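Local structure of muramoyltetrapeptide carboxypeptidase (Oxalobacter formigenes OXCC13, 6UUK) at the interface of chains A and B. The protein cleaves the terminal D-alanine from muramoyl tetrapeptides of the cell wall as a serine-type LD-carboxypeptidase of the S66 family. Numbering follows the deposited sequence. Chains: chain A/B, Muramoyltetrapeptide carboxypeptidase.

The interface of chains A and B. Residues chain A 227-231, 261; chain B 227-228, 230-231, 261.
A:Gln261 and B:Gln261 reach toward each other tip to tip across the two-fold axis, their amide planes only 25° apart. The facing atoms are A:Gln261 NE2 and B:Gln261 NE2, 3.1 Å apart; as both are modelled as donors, they form no hydrogen bond. Each glutamine belongs to helix 252-264 and carries its amide into the C-terminal end of the partner's short helix, which begins at residue 223. In A:Gln261 CG stands anti to the backbone N (chi1 176°) and the chain stays extended beyond it, which sends the amide straight across the boundary. There its nitrogen NE2 meets two backbone carbonyls of chain B. The bond to B:Ala230 O, 3.2 Å from A:Gln261 NE2, is nearly straight and lies in the amide plane, with the donor on a carbonyl lone pair. The other, from A:Gln261 NE2 to B:Ala227 O, is 2.8 Å long but bent, since that oxygen sits 43° out of the amide plane. The twin pair repeats this pattern: B:Gln261 NE2 lies 3.0 Å from A:Ala230 O along a straight path and 2.6 Å from A:Ala227 O along a bent one. Together the two acceptors fix the rotation of each amide. The imidazoles flank the glutamine stems: B:His228 and A:Gln261 run past each other in opposite directions, ring nearly perpendicular to amide, with B:His228 CE1 3.5 Å from A:Gln261 CB, while CG and CD pack against the backbone B:His228 O. Across the axis, A:Gly231 CA and B:Gly231 CA meet at 3.6 Å, backbone against backbone. An alanine in place of A:Gln261 would probably leave the B:Ala227 and B:Ala230 carbonyls without their cross-chain donor and open a gap beside B:His228 O, though CB would still meet the ring. This symmetric patch, centred about 15 Å from the predicted nucleophile A:Ser152, joins the two copies of the deposited assembly and may help hold a dimer.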
loop_
_atom_site.group_PDB
_atom_site.type_symbol
_atom_site.label_atom_id
_atom_site.label_comp_id
_atom_site.label_asym_id
_atom_site.label_seq_id
_atom_site.Cartn_x
_atom_site.Cartn_y
_atom_site.Cartn_z
ATOM N N ALA A 227 -5.907 1.157 2.608
ATOM C CA ALA A 227 -5.302 1.174 1.280
ATOM C C ALA A 227 -5.109 -0.237 0.742
ATOM O O ALA A 227 -5.080 -0.437 -0.478
ATOM C CB ALA A 227 -3.968 1.918 1.316
ATOM N N HIS A 228 -4.975 -1.222 1.630
ATOM C CA HIS A 228 -4.857 -2.611 1.207
ATOM C C HIS A 228 -6.197 -3.193 0.771
ATOM O O HIS A 228 -6.218 -4.152 -0.008
ATOM C CB HIS A 228 -4.248 -3.440 2.341
ATOM C CG HIS A 228 -4.268 -4.916 2.096
ATOM N ND1 HIS A 228 -3.705 -5.495 0.979
ATOM C CD2 HIS A 228 -4.783 -5.933 2.827
ATOM C CE1 HIS A 228 -3.876 -6.804 1.030
ATOM N NE2 HIS A 228 -4.526 -7.096 2.143
HETATM N N MSE A 229 -7.306 -2.630 1.238
HETATM C CA MSE A 229 -8.633 -3.128 0.889
HETATM C C MSE A 229 -9.131 -2.564 -0.441
HETATM O O MSE A 229 -10.130 -3.035 -0.986
HETATM C CB MSE A 229 -9.638 -2.791 1.995
HETATM C CG MSE A 229 -9.361 -3.453 3.336
HETATM SE SE MSE A 229 -10.380 -5.089 3.634
HETATM C CE MSE A 229 -9.460 -6.274 2.389
ATOM N N ALA A 230 -8.430 -1.556 -0.956
ATOM C CA ALA A 230 -8.861 -0.885 -2.176
ATOM C C ALA A 230 -8.844 -1.845 -3.359
ATOM O O ALA A 230 -7.847 -2.529 -3.608
ATOM C CB ALA A 230 -7.965 0.321 -2.459
ATOM N N GLY A 231 -9.958 -1.891 -4.091
ATOM C CA GLY A 231 -10.095 -2.761 -5.237
ATOM C C GLY A 231 -10.543 -4.172 -4.924
ATOM O O GLY A 231 -10.845 -4.929 -5.856
ATOM N N GLN A 261 -5.037 6.961 -2.840
ATOM C CA GLN A 261 -5.540 5.718 -3.415
ATOM C C GLN A 261 -7.036 5.570 -3.173
ATOM O O GLN A 261 -7.786 5.196 -4.082
ATOM C CB GLN A 261 -4.785 4.522 -2.834
ATOM C CG GLN A 261 -5.305 3.174 -3.309
ATOM C CD GLN A 261 -4.474 2.015 -2.797
ATOM O OE1 GLN A 261 -3.604 2.188 -1.944
ATOM N NE2 GLN A 261 -4.735 0.822 -3.322
ATOM N N ALA B 227 0.198 -1.946 -6.080
ATOM C CA ALA B 227 -0.840 -2.101 -5.066
ATOM C C ALA B 227 -1.535 -0.777 -4.785
ATOM O O ALA B 227 -2.717 -0.758 -4.420
ATOM C CB ALA B 227 -0.241 -2.676 -3.783
ATOM N N HIS B 228 -0.818 0.337 -4.949
ATOM C CA HIS B 228 -1.434 1.657 -4.871
ATOM C C HIS B 228 -2.433 1.892 -5.997
ATOM O O HIS B 228 -3.351 2.706 -5.840
ATOM C CB HIS B 228 -0.345 2.734 -4.892
ATOM C CG HIS B 228 -0.870 4.130 -5.006
ATOM N ND1 HIS B 228 -1.741 4.677 -4.089
ATOM C CD2 HIS B 228 -0.642 5.093 -5.930
ATOM C CE1 HIS B 228 -2.029 5.917 -4.444
ATOM N NE2 HIS B 228 -1.375 6.194 -5.557
ATOM N N ALA B 230 -4.498 -0.332 -7.104
ATOM C CA ALA B 230 -5.642 -1.216 -6.910
ATOM C C ALA B 230 -6.891 -0.401 -6.600
ATOM O O ALA B 230 -6.909 0.387 -5.647
ATOM C CB ALA B 230 -5.356 -2.210 -5.787
ATOM N N GLY B 231 -7.936 -0.589 -7.405
ATOM C CA GLY B 231 -9.181 0.127 -7.238
ATOM C C GLY B 231 -9.269 1.444 -7.979
ATOM O O GLY B 231 -10.372 1.993 -8.105
ATOM N N GLN B 261 -3.390 -8.030 -2.176
ATOM C CA GLN B 261 -4.291 -7.005 -2.693
ATOM C C GLN B 261 -4.468 -7.150 -4.198
ATOM O O GLN B 261 -5.584 -7.024 -4.715
ATOM C CB GLN B 261 -3.768 -5.613 -2.345
ATOM C CG GLN B 261 -4.664 -4.484 -2.833
ATOM C CD GLN B 261 -4.183 -3.120 -2.384
ATOM O OE1 GLN B 261 -3.030 -2.955 -1.987
ATOM N NE2 GLN B 261 -5.068 -2.132 -2.441
#